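Local coordinates for protein L-glyceraldehyde 3-phosphate reductase (Clostridium beijerinckii, PDB 6HG6) that binds NADPH in a TIM barrel and, as an aldo-keto reductase, probably uses it to reduce aldehydes such as furfural, at residues F60-N65 with E75-I80; E148-L153 with E176-I181; G207-A212 with L287-V292; S223-G228 with T277-A282. All coordinates share one frame; numbering follows the deposited sequence. Where two conformers were deposited one is given.

Contact 1 of 4, residues F60-N65 with E75-I80; sequences FDLANN and ENFGRI. With NDP (NADPH dihydro-nicotinamide-adenine-dinucleotide phosphate), chain B; EDO (1,2-ethanediol), chain E.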
# COMPACT_ATOMS: atom_id res chain seq x y z
N PHE A 60 -4.71 6.59 -2.42
CA PHE A 60 -3.59 7.24 -1.74
C PHE A 60 -3.48 6.63 -0.35
O PHE A 60 -4.45 6.69 0.43
CB PHE A 60 -3.76 8.76 -1.72
CG PHE A 60 -3.65 9.35 -3.10
CD1 PHE A 60 -4.77 9.42 -3.90
CD2 PHE A 60 -2.43 9.74 -3.63
CE1 PHE A 60 -4.68 9.91 -5.20
CE2 PHE A 60 -2.34 10.23 -4.93
CZ PHE A 60 -3.46 10.33 -5.70
N ASP A 61 -2.31 6.07 -0.07
CA ASP A 61 -2.06 5.35 1.21
C ASP A 61 -1.16 6.20 2.09
O ASP A 61 -0.07 6.59 1.68
CB ASP A 61 -1.44 3.98 0.93
CG ASP A 61 -1.22 3.16 2.18
OD1 ASP A 61 -2.23 2.68 2.78
OD2 ASP A 61 -0.03 3.13 2.63
N LEU A 62 -1.65 6.47 3.29
CA LEU A 62 -0.91 7.19 4.33
C LEU A 62 -0.90 6.36 5.60
O LEU A 62 -1.50 5.27 5.67
CB LEU A 62 -1.57 8.54 4.55
CG LEU A 62 -1.46 9.47 3.36
CD1 LEU A 62 -2.74 9.36 2.52
CD2 LEU A 62 -1.22 10.87 3.83
N ALA A 63 -0.17 6.88 6.57
CA ALA A 63 -0.11 6.38 7.94
C ALA A 63 0.16 7.61 8.79
O ALA A 63 0.73 8.62 8.29
CB ALA A 63 0.97 5.35 8.18
N ASN A 64 -0.20 7.50 10.04
CA ASN A 64 0.02 8.61 10.98
C ASN A 64 1.48 9.09 10.91
O ASN A 64 1.70 10.32 10.86
CB ASN A 64 -0.43 8.27 12.40
CG ASN A 64 0.18 7.05 13.05
OD1 ASN A 64 1.06 6.37 12.48
ND2 ASN A 64 -0.29 6.79 14.27
N ASN A 65 2.43 8.17 10.92
CA ASN A 65 3.84 8.49 11.16
C ASN A 65 4.63 8.71 9.87
O ASN A 65 5.85 8.96 10.00
CB ASN A 65 4.51 7.48 12.10
CG ASN A 65 4.72 6.12 11.50
OD1 ASN A 65 4.41 5.88 10.34
ND2 ASN A 65 5.23 5.21 12.32
N GLU A 75 -0.36 16.01 6.82
CA GLU A 75 -0.58 17.48 6.74
C GLU A 75 -0.39 17.96 5.30
O GLU A 75 -1.18 18.80 4.83
CB GLU A 75 0.36 18.23 7.67
CG GLU A 75 -0.05 18.15 9.12
CD GLU A 75 0.70 19.09 10.05
OE1 GLU A 75 1.64 19.77 9.59
OE2 GLU A 75 0.36 19.13 11.23
N ASN A 76 0.66 17.51 4.64
CA ASN A 76 0.91 17.88 3.23
C ASN A 76 -0.26 17.41 2.34
O ASN A 76 -0.73 18.21 1.50
CB ASN A 76 2.27 17.39 2.78
CG ASN A 76 3.39 18.26 3.32
OD1 ASN A 76 3.23 19.49 3.43
ND2 ASN A 76 4.57 17.69 3.48
N PHE A 77 -0.70 16.17 2.50
CA PHE A 77 -1.81 15.62 1.70
C PHE A 77 -3.08 16.42 2.03
O PHE A 77 -3.87 16.74 1.13
CB PHE A 77 -2.00 14.14 1.97
CG PHE A 77 -2.93 13.52 0.95
CD1 PHE A 77 -2.56 13.48 -0.38
CD2 PHE A 77 -4.13 12.98 1.33
CE1 PHE A 77 -3.38 12.89 -1.32
CE2 PHE A 77 -4.96 12.39 0.38
CZ PHE A 77 -4.59 12.36 -0.94
N GLY A 78 -3.22 16.83 3.29
CA GLY A 78 -4.36 17.67 3.70
C GLY A 78 -4.38 18.97 2.91
O GLY A 78 -5.44 19.43 2.50
N ARG A 79 -3.21 19.58 2.72
CA ARG A 79 -3.10 20.82 1.96
C ARG A 79 -3.40 20.55 0.48
O ARG A 79 -4.03 21.40 -0.17
CB ARG A 79 -1.71 21.44 2.13
CG ARG A 79 -1.58 22.80 1.49
CD ARG A 79 -0.16 23.31 1.75
NE ARG A 79 0.10 24.52 1.02
CZ ARG A 79 1.32 25.03 0.82
NH1 ARG A 79 2.39 24.40 1.30
NH2 ARG A 79 1.46 26.14 0.12
N ILE A 80 -2.94 19.44 -0.06
CA ILE A 80 -3.21 19.13 -1.49
C ILE A 80 -4.73 18.93 -1.67
O ILE A 80 -5.30 19.43 -2.69
CB ILE A 80 -2.37 17.91 -1.88
CG1 ILE A 80 -0.88 18.28 -1.87
CG2 ILE A 80 -2.83 17.40 -3.26
CD1 ILE A 80 0.02 17.09 -1.88
PA NDP B . 8.49 0.75 -3.86
O1A NDP B . 9.07 -0.57 -3.47
O2A NDP B . 7.55 0.95 -5.01
O5B NDP B . 9.65 1.86 -3.94
C5B NDP B . 9.32 3.22 -4.32
C4B NDP B . 10.57 3.95 -4.71
O4B NDP B . 11.22 3.20 -5.77
C3B NDP B . 10.40 5.37 -5.27
O3B NDP B . 10.39 6.38 -4.27
C2B NDP B . 11.63 5.48 -6.16
O2B NDP B . 12.74 5.76 -5.31
C1B NDP B . 11.75 4.07 -6.74
N9A NDP B . 11.01 3.83 -7.97
C8A NDP B . 9.65 3.82 -8.14
N7A NDP B . 9.28 3.51 -9.36
C5A NDP B . 10.47 3.30 -10.04
C6A NDP B . 10.76 2.94 -11.37
N6A NDP B . 9.82 2.72 -12.29
N1A NDP B . 12.06 2.81 -11.72
C2A NDP B . 13.00 3.03 -10.79
N3A NDP B . 12.85 3.36 -9.51
C4A NDP B . 11.55 3.48 -9.19
O3 NDP B . 7.62 1.28 -2.60
PN NDP B . 7.95 1.85 -1.15
O1N NDP B . 8.22 3.31 -1.30
O2N NDP B . 8.93 0.98 -0.43
O5D NDP B . 6.52 1.66 -0.44
C5D NDP B . 5.34 2.07 -1.18
C4D NDP B . 4.23 2.40 -0.21
O4D NDP B . 3.91 1.23 0.56
C3D NDP B . 4.55 3.44 0.86
O3D NDP B . 4.49 4.76 0.32
C2D NDP B . 3.45 3.13 1.88
O2D NDP B . 2.23 3.70 1.46
C1D NDP B . 3.38 1.60 1.82
N1N NDP B . 4.18 0.96 2.90
C2N NDP B . 3.54 0.31 3.92
C3N NDP B . 4.18 -0.06 5.07
C7N NDP B . 3.40 -0.77 6.15
O7N NDP B . 2.17 -0.91 6.05
N7N NDP B . 4.09 -1.20 7.21
C4N NDP B . 5.64 0.26 5.18
C5N NDP B . 6.27 0.78 3.94
C6N NDP B . 5.56 1.02 2.87
P2B NDP B . 13.94 6.65 -5.93
O1X NDP B . 13.48 7.60 -7.01
O2X NDP B . 14.50 7.39 -4.72
O3X NDP B . 14.89 5.58 -6.45
C1 EDO E . 5.75 21.78 2.05
O1 EDO E . 4.37 22.03 2.28
C2 EDO E . 6.47 21.33 3.27
O2 EDO E . 6.80 19.95 3.28
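The backbones of F60 to N65, the end of strand 59-61 with the loop that follows it, and of helical E75 to I80 come closest at L62 and F77, whose CA atoms lie 8.9 Å apart, so the gap is bridged by side chains alone. F77 does the bridging. Its CG stands anti to the backbone N (chi1 -168°), which sends the ring off the helix toward the strand. The far end of that ring reaches F60: CZ of F77 rests 3.8 Å from CB of F60, and CE1 of F77 lies near the start of the F60 ring, at CG and CD2. The two rings meet obliquely, with centroids 5.4 Å apart and planes inclined at 33°. L62 takes the near end of the same residue. One of its methyls, CD2, sits 3.8 Å from CB of F77, while CD1 approaches the ring at CD2 of F77. F77 is thus held at its base by one residue and at its far end by the other. D61, between them in sequence, turns to the other side of the strand, where its OD2 accepts a 2.6 Å hydrogen bond from the ribose hydroxyl O2D of NADPH and forms a salt bridge with K97. The three apolar residues belong to the barrel-to-helix layer of the beta-alpha-beta unit formed by strand 59-61, helix 72-85 and strand 93-98: I94 of the last strand touches both L62 and F77, A52 of helix 42-54 meets F60, and M127 of helix 113-127 reaches L62.

Contact 2 of 4, residues E148-L153 with E176-I181; sequences ESMMAL and EKAAAI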
# COMPACT_ATOMS: atom_id res chain seq x y z
N GLU A 148 -9.19 -5.90 21.71
CA GLU A 148 -9.10 -4.45 22.02
C GLU A 148 -8.75 -3.68 20.76
O GLU A 148 -9.39 -2.66 20.50
CB GLU A 148 -8.15 -4.15 23.17
CG GLU A 148 -8.03 -2.66 23.42
CD GLU A 148 -7.22 -2.28 24.67
OE1 GLU A 148 -7.02 -3.14 25.57
OE2 GLU A 148 -6.79 -1.11 24.73
N SER A 149 -7.72 -4.10 20.02
CA SER A 149 -7.29 -3.40 18.79
C SER A 149 -8.39 -3.45 17.73
O SER A 149 -8.69 -2.44 17.09
CB SER A 149 -5.98 -3.97 18.27
OG SER A 149 -5.00 -4.03 19.30
N MET A 150 -9.04 -4.60 17.59
CA MET A 150 -10.09 -4.77 16.56
C MET A 150 -11.34 -3.97 16.97
O MET A 150 -11.95 -3.33 16.10
CB MET A 150 -10.40 -6.25 16.33
CG MET A 150 -9.23 -7.04 15.71
SD MET A 150 -8.53 -6.34 14.19
CE MET A 150 -7.16 -5.36 14.81
N MET A 151 -11.68 -3.94 18.24
CA MET A 151 -12.84 -3.13 18.71
C MET A 151 -12.56 -1.65 18.47
O MET A 151 -13.51 -0.89 18.23
CB MET A 151 -13.18 -3.42 20.17
CG MET A 151 -13.88 -4.74 20.33
SD MET A 151 -14.35 -5.10 22.06
CE MET A 151 -15.48 -3.72 22.23
N ALA A 152 -11.30 -1.22 18.53
CA ALA A 152 -10.91 0.17 18.22
C ALA A 152 -11.19 0.45 16.74
O ALA A 152 -11.76 1.51 16.44
CB ALA A 152 -9.46 0.42 18.61
N LEU A 153 -10.83 -0.46 15.82
CA LEU A 153 -11.14 -0.26 14.39
C LEU A 153 -12.67 -0.19 14.24
O LEU A 153 -13.20 0.64 13.46
CB LEU A 153 -10.56 -1.39 13.56
CG LEU A 153 -9.04 -1.54 13.56
CD1 LEU A 153 -8.61 -2.58 12.55
CD2 LEU A 153 -8.39 -0.23 13.24
N GLU A 176 -6.73 -14.48 10.54
CA GLU A 176 -7.94 -15.33 10.73
C GLU A 176 -8.66 -14.90 12.02
O GLU A 176 -9.89 -14.77 12.01
CB GLU A 176 -7.59 -16.80 10.80
CG GLU A 176 -7.31 -17.38 9.42
CD GLU A 176 -6.77 -18.80 9.39
OE1 GLU A 176 -6.54 -19.28 8.30
OE2 GLU A 176 -6.56 -19.42 10.47
N LYS A 177 -7.91 -14.72 13.09
CA LYS A 177 -8.50 -14.31 14.38
C LYS A 177 -9.14 -12.93 14.25
O LYS A 177 -10.24 -12.73 14.77
CB LYS A 177 -7.43 -14.37 15.46
CG LYS A 177 -6.97 -15.78 15.75
CD LYS A 177 -5.98 -15.84 16.85
CE LYS A 177 -5.45 -17.24 17.02
NZ LYS A 177 -4.37 -17.24 18.02
N ALA A 178 -8.45 -11.99 13.59
CA ALA A 178 -8.94 -10.62 13.40
C ALA A 178 -10.24 -10.68 12.58
O ALA A 178 -11.22 -10.00 12.97
CB ALA A 178 -7.91 -9.78 12.69
N ALA A 179 -10.24 -11.48 11.52
CA ALA A 179 -11.43 -11.61 10.65
C ALA A 179 -12.61 -12.11 11.49
O ALA A 179 -13.75 -11.62 11.30
CB ALA A 179 -11.17 -12.54 9.50
N ALA A 180 -12.37 -13.08 12.38
CA ALA A 180 -13.45 -13.65 13.22
C ALA A 180 -14.01 -12.57 14.15
O ALA A 180 -15.25 -12.50 14.36
CB ALA A 180 -12.97 -14.85 13.98
N ILE A 181 -13.13 -11.76 14.75
CA ILE A 181 -13.58 -10.71 15.69
C ILE A 181 -14.35 -9.65 14.92
O ILE A 181 -15.39 -9.26 15.41
CB ILE A 181 -12.40 -10.13 16.47
CG1 ILE A 181 -11.85 -11.20 17.42
CG2 ILE A 181 -12.81 -8.85 17.19
CD1 ILE A 181 -10.41 -10.94 17.83
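Apolar contact accounts for the whole meeting of E148 to L153 with E176 to I181, and M150 supplies one side of it. CB of M150 lies 3.6 Å from the branch methyl CG2 of I181, so the root of the methionine is met by the isoleucine. Farther out, the sulfur takes over: SD of M150 rests 3.8 Å from CB of A178. The side chain can serve both partners because it is folded, with CG anti to the carbonyl carbon (chi1 -66°) and further bends at the next two torsions, chi2 being -53°. On the facing helix, A178 and I181 stand three residues apart and so fall on neighbouring turns. The CA atoms of M150 and A178 are 6.7 Å apart, a close approach consistent with the small size of A178.

No hydrogen bond crosses between the two segments. Within each segment the backbone bonds are those of the helix, as from A152 N to E148 O, at 3.1 Å, and from I181 N to K177 O, at 3.0 Å. S149 and E148 look elsewhere: OG of S149 bonds to the carbonyl of G111, and OE2 of E148 accepts from the backbone N of R113.

The methionine also touches H137 of strand 132-137 and I167 of strand 162-168, and A178 reaches the same I167. Helices 146-158 and 172-184 are thereby joined to each other and to the barrel wall beneath them, the side-by-side packing of successive outer helices that characterises a TIM barrel, here well away from the cofactor.

Contact 3 of 4, residues G207-A212 with L287-V292; sequences GLKRAA and LKDSEV. With EDO (1,2-ethanediol), chain H.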
# COMPACT_ATOMS: atom_id res chain seq x y z
N GLY A 207 1.40 -17.76 6.00
CA GLY A 207 -0.03 -18.05 5.83
C GLY A 207 -0.87 -16.87 5.39
O GLY A 207 -2.04 -17.12 5.08
N LEU A 208 -0.32 -15.66 5.29
CA LEU A 208 -1.16 -14.46 5.02
C LEU A 208 -1.77 -14.54 3.62
O LEU A 208 -3.01 -14.30 3.49
CB LEU A 208 -0.36 -13.17 5.25
CG LEU A 208 -1.14 -11.86 5.16
CD1 LEU A 208 -1.41 -11.51 3.70
CD2 LEU A 208 -2.46 -11.91 5.96
N LYS A 209 -0.98 -14.83 2.60
CA LYS A 209 -1.52 -14.81 1.22
C LYS A 209 -2.66 -15.83 1.08
O LYS A 209 -3.73 -15.44 0.54
CB LYS A 209 -0.41 -15.02 0.21
CG LYS A 209 -0.75 -14.64 -1.21
CD LYS A 209 0.46 -14.85 -2.11
CE LYS A 209 0.16 -14.59 -3.57
NZ LYS A 209 1.20 -15.09 -4.49
N ARG A 210 -2.48 -17.03 1.61
CA ARG A 210 -3.50 -18.10 1.55
C ARG A 210 -4.70 -17.75 2.45
O ARG A 210 -5.81 -18.00 2.00
CB ARG A 210 -2.87 -19.44 1.93
CG ARG A 210 -3.86 -20.59 2.06
CD ARG A 210 -3.05 -21.85 2.35
NE ARG A 210 -3.76 -22.96 3.00
CZ ARG A 210 -3.98 -24.19 2.49
NH1 ARG A 210 -3.57 -24.55 1.28
NH2 ARG A 210 -4.61 -25.08 3.24
N ALA A 211 -4.50 -17.25 3.67
CA ALA A 211 -5.61 -16.92 4.59
C ALA A 211 -6.45 -15.81 3.97
O ALA A 211 -7.67 -15.88 4.07
CB ALA A 211 -5.11 -16.54 5.97
N ALA A 212 -5.83 -14.79 3.36
CA ALA A 212 -6.56 -13.65 2.76
C ALA A 212 -7.45 -14.21 1.66
O ALA A 212 -8.67 -13.95 1.68
CB ALA A 212 -5.62 -12.60 2.25
N LEU A 287 1.54 -8.77 -8.73
CA LEU A 287 0.11 -8.81 -9.16
C LEU A 287 -0.25 -10.11 -9.90
O LEU A 287 -1.38 -10.21 -10.39
CB LEU A 287 -0.17 -7.63 -10.09
CG LEU A 287 -0.23 -6.26 -9.40
CD1 LEU A 287 -0.29 -5.18 -10.46
CD2 LEU A 287 -1.40 -6.13 -8.44
N LYS A 288 0.66 -11.05 -10.05
CA LYS A 288 0.38 -12.19 -10.95
C LYS A 288 -0.81 -13.01 -10.46
O LYS A 288 -1.48 -13.63 -11.32
CB LYS A 288 1.64 -13.04 -11.14
CG LYS A 288 2.10 -13.89 -9.97
CD LYS A 288 3.47 -14.46 -10.28
CE LYS A 288 3.91 -15.60 -9.39
NZ LYS A 288 3.47 -15.52 -8.01
N ASP A 289 -0.94 -13.19 -9.17
CA ASP A 289 -2.00 -14.00 -8.52
C ASP A 289 -3.19 -13.11 -8.16
O ASP A 289 -3.02 -12.03 -7.59
CB ASP A 289 -1.44 -14.74 -7.30
CG ASP A 289 -0.31 -15.69 -7.65
OD1 ASP A 289 -0.42 -16.45 -8.66
OD2 ASP A 289 0.72 -15.62 -6.97
N SER A 290 -4.40 -13.58 -8.44
CA SER A 290 -5.64 -12.78 -8.23
C SER A 290 -5.81 -12.36 -6.78
O SER A 290 -6.48 -11.30 -6.56
CB SER A 290 -6.86 -13.58 -8.71
OG SER A 290 -7.01 -14.75 -7.93
N GLU A 291 -5.29 -13.10 -5.80
CA GLU A 291 -5.51 -12.75 -4.38
C GLU A 291 -4.73 -11.48 -4.02
O GLU A 291 -5.02 -10.87 -2.99
CB GLU A 291 -5.21 -13.87 -3.40
CG GLU A 291 -3.79 -14.41 -3.46
CD GLU A 291 -3.59 -15.57 -4.41
OE1 GLU A 291 -4.20 -15.61 -5.54
OE2 GLU A 291 -2.79 -16.48 -4.00
N VAL A 292 -3.79 -11.03 -4.84
CA VAL A 292 -3.12 -9.73 -4.57
C VAL A 292 -3.93 -8.68 -5.32
O VAL A 292 -4.03 -8.74 -6.54
CB VAL A 292 -1.63 -9.72 -4.96
CG1 VAL A 292 -1.05 -8.33 -4.76
CG2 VAL A 292 -0.89 -10.75 -4.11
C1 EDO H . 0.26 -21.30 3.88
O1 EDO H . -0.83 -21.53 4.78
C2 EDO H . 1.52 -20.97 4.59
O2 EDO H . 2.20 -19.86 4.02
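OD2 of D289 is gripped by two lysines, K209 from the helical segment and K288 from its own loop. NZ of K209 donates across the contact at 2.6 Å, and NZ of K288 donates at 2.9 Å; both bonds are salt bridges. The two ammonium groups reach the oxygen from opposite faces of the carboxylate plane, K209 on the anti side and K288 on the syn side, 21° and 33° out of that plane. They remain 4.2 Å apart, NZ of K209 to NZ of K288, a closeness that the shared carboxylate probably offsets.

K209 reaches this point with a fully extended chain, its CG anti to the backbone N (chi1 -163°), spanning the gap between the start of helix 208-214 and the loop before strand 294-297. In the eight-stranded aldo-keto reductase barrel, helix 208-214 leads into strand 218-222, the barrel neighbour of strand 294-297, and I219 of that strand touches both K209 and A212. The lysine therefore ties an outer helix to the loop that leads into the last barrel strand.

Along the way its methylenes are crossed at about a right angle by the side chain of E291. OE2 of E291 comes within 3.5 Å of CE of K209, whereas the charged ends, NZ of K209 and OE2 of E291, stand 4.3 Å apart, beyond a salt bridge. V292 adds an apolar touch, its CG2 lying 4.0 Å from CE of K209. The ammonium group has a further partner in the hydroxyl of Y196, and the loop itself is bent by a type I turn from D289 to V292.

Contact 4 of 4, residues S223-G228 with T277-A282; sequences SPLAQG and TLAQMA. With NDP (NADPH dihydro-nicotinamide-adenine-dinucleotide phosphate), chain B.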
# COMPACT_ATOMS: atom_id res chain seq x y z
N SER A 223 6.40 -2.24 -0.79
CA SER A 223 7.85 -2.41 -1.03
C SER A 223 8.08 -3.45 -2.12
O SER A 223 8.96 -4.30 -1.97
CB SER A 223 8.57 -2.82 0.21
OG SER A 223 9.94 -2.91 -0.06
N PRO A 224 7.33 -3.42 -3.25
CA PRO A 224 7.55 -4.38 -4.33
C PRO A 224 8.92 -4.28 -5.02
O PRO A 224 9.28 -5.22 -5.73
CB PRO A 224 6.49 -3.97 -5.36
CG PRO A 224 6.26 -2.49 -5.06
CD PRO A 224 6.28 -2.44 -3.56
N LEU A 225 9.64 -3.15 -4.86
CA LEU A 225 10.95 -2.96 -5.52
C LEU A 225 12.09 -3.26 -4.55
O LEU A 225 13.25 -3.10 -4.96
CB LEU A 225 11.05 -1.58 -6.17
CG LEU A 225 9.90 -1.26 -7.12
CD1 LEU A 225 10.02 0.14 -7.71
CD2 LEU A 225 9.78 -2.31 -8.21
N ALA A 226 11.79 -3.81 -3.38
CA ALA A 226 12.79 -4.34 -2.42
C ALA A 226 13.96 -3.35 -2.24
O ALA A 226 15.09 -3.72 -2.58
CB ALA A 226 13.27 -5.68 -2.93
N GLN A 227 13.66 -2.15 -1.73
CA GLN A 227 14.64 -1.05 -1.43
C GLN A 227 15.54 -0.73 -2.64
O GLN A 227 16.75 -0.58 -2.44
CB GLN A 227 15.55 -1.36 -0.25
CG GLN A 227 14.85 -1.44 1.10
CD GLN A 227 14.60 -2.85 1.58
OE1 GLN A 227 14.45 -3.80 0.79
NE2 GLN A 227 14.58 -3.01 2.89
N GLY A 228 14.97 -0.62 -3.84
CA GLY A 228 15.71 -0.28 -5.06
C GLY A 228 16.46 -1.46 -5.66
O GLY A 228 17.04 -1.29 -6.76
N THR A 277 11.27 -3.02 -17.91
CA THR A 277 12.38 -2.74 -16.97
C THR A 277 12.24 -3.76 -15.83
O THR A 277 11.12 -4.32 -15.65
CB THR A 277 12.30 -1.32 -16.41
OG1 THR A 277 11.04 -1.20 -15.75
CG2 THR A 277 12.48 -0.24 -17.46
N LEU A 278 13.30 -3.95 -15.05
CA LEU A 278 13.26 -4.83 -13.85
C LEU A 278 12.16 -4.33 -12.91
O LEU A 278 11.32 -5.14 -12.47
CB LEU A 278 14.63 -4.87 -13.17
CG LEU A 278 14.68 -5.68 -11.88
CD1 LEU A 278 14.07 -7.06 -12.08
CD2 LEU A 278 16.12 -5.82 -11.40
N ALA A 279 12.09 -3.02 -12.64
CA ALA A 279 11.06 -2.42 -11.76
C ALA A 279 9.68 -2.82 -12.27
O ALA A 279 8.81 -3.24 -11.45
CB ALA A 279 11.18 -0.92 -11.70
N GLN A 280 9.46 -2.67 -13.58
CA GLN A 280 8.14 -2.99 -14.17
C GLN A 280 7.83 -4.48 -13.98
O GLN A 280 6.70 -4.78 -13.59
CB GLN A 280 8.09 -2.62 -15.64
CG GLN A 280 7.88 -1.13 -15.87
CD GLN A 280 7.90 -0.84 -17.35
OE1 GLN A 280 8.69 -1.41 -18.09
NE2 GLN A 280 6.92 -0.06 -17.77
N MET A 281 8.81 -5.36 -14.17
CA MET A 281 8.53 -6.81 -14.01
C MET A 281 8.25 -7.11 -12.53
O MET A 281 7.39 -7.95 -12.24
CB MET A 281 9.70 -7.67 -14.46
CG MET A 281 9.35 -9.12 -14.37
SD MET A 281 10.64 -10.20 -14.98
CE MET A 281 11.77 -10.17 -13.58
N ALA A 282 8.97 -6.44 -11.62
CA ALA A 282 8.80 -6.65 -10.18
C ALA A 282 7.37 -6.28 -9.79
O ALA A 282 6.81 -6.99 -8.93
CB ALA A 282 9.84 -5.85 -9.40
PA NDP B . 8.49 0.75 -3.86
O1A NDP B . 9.07 -0.57 -3.47
O2A NDP B . 7.55 0.95 -5.01
O5B NDP B . 9.65 1.86 -3.94
C5B NDP B . 9.32 3.22 -4.32
C4B NDP B . 10.57 3.95 -4.71
O4B NDP B . 11.22 3.20 -5.77
C3B NDP B . 10.40 5.37 -5.27
O3B NDP B . 10.39 6.38 -4.27
C2B NDP B . 11.63 5.48 -6.16
O2B NDP B . 12.74 5.76 -5.31
C1B NDP B . 11.75 4.07 -6.74
N9A NDP B . 11.01 3.83 -7.97
C8A NDP B . 9.65 3.82 -8.14
N7A NDP B . 9.28 3.51 -9.36
C5A NDP B . 10.47 3.30 -10.04
C6A NDP B . 10.76 2.94 -11.37
N6A NDP B . 9.82 2.72 -12.29
N1A NDP B . 12.06 2.81 -11.72
C2A NDP B . 13.00 3.03 -10.79
N3A NDP B . 12.85 3.36 -9.51
C4A NDP B . 11.55 3.48 -9.19
O3 NDP B . 7.62 1.28 -2.60
PN NDP B . 7.95 1.85 -1.15
O1N NDP B . 8.22 3.31 -1.30
O2N NDP B . 8.93 0.98 -0.43
O5D NDP B . 6.52 1.66 -0.44
C5D NDP B . 5.34 2.07 -1.18
C4D NDP B . 4.23 2.40 -0.21
O4D NDP B . 3.91 1.23 0.56
C3D NDP B . 4.55 3.44 0.86
O3D NDP B . 4.49 4.76 0.32
C2D NDP B . 3.45 3.13 1.88
O2D NDP B . 2.23 3.70 1.46
C1D NDP B . 3.38 1.60 1.82
N1N NDP B . 4.18 0.96 2.90
C2N NDP B . 3.54 0.31 3.92
C3N NDP B . 4.18 -0.06 5.07
C7N NDP B . 3.40 -0.77 6.15
O7N NDP B . 2.17 -0.91 6.05
N7N NDP B . 4.09 -1.20 7.21
C4N NDP B . 5.64 0.26 5.18
C5N NDP B . 6.27 0.78 3.94
C6N NDP B . 5.56 1.02 2.87
P2B NDP B . 13.94 6.65 -5.93
O1X NDP B . 13.48 7.60 -7.01
O2X NDP B . 14.50 7.39 -4.72
O3X NDP B . 14.89 5.58 -6.45
O HOH W 1 8.59 -7.67 -6.74
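With CG of L225 anti to its carbonyl carbon (chi1 -53°) and an extended second torsion, the two leucine methyls part company: CD2 meets the helix at A279 and A282, and CD1 meets the cofactor. The setting is the NADPH site of the aldo-keto reductase barrel, where the loop after strand 218-222 packs against helix 278-286. CD2 of L225 lies 3.7 Å from CB of A282 and somewhat farther from CB of A279, and it also comes up against the carbonyl oxygen of A279. The CA atoms of L225 and A279 are the nearest pair across the contact. CD1 of L225 sits 3.7 Å from C8A of the adenine ring, while CB of A279 lies 3.8 Å from N1A of the same base, so both segments border the adenine.

The loop grips the pyrophosphate through its backbone: L225 N donates to O1A of NADPH at 3.0 Å, with an N-H...O angle of 159°. This amide belongs to a type I turn from S223 to A226. P224 adds its ring atom CD beside the same phosphate oxygen.

At its start the helix is closed by a capping box, in which Q280 N donates to OG1 of T277 and T277 N returns a bond to OE1 of Q280, striking a lone pair in the carbonyl plane. OG1 of T277 also bonds to the carboxylate of E307, a residue of the NADPH site. Between loop and helix a single water donates to both carbonyls, 2.7 Å from O of P224 and 2.9 Å from O of A282.

Overall arrangement
From the N terminus, contact 1 closes first, joining the second barrel strand to the helix that follows it, with nine residues between the segments, the last three already helical. Contact 2 comes next in series, spanning 22 residues that include strand 162-168 and pairing two successive outer helices. Contact 3 closes a far longer loop, 74 residues from helix 208-214 to the approach to strand 294-297, and contact 4 is nested inside it. Contacts 2 and 3 touch where OE1 of E176 packs on CB of A211. Contacts 1 and 4, with centres about 24 Å apart, both reach NADPH, one at the ribose next to the nicotinamide and the other at the pyrophosphate and adenine.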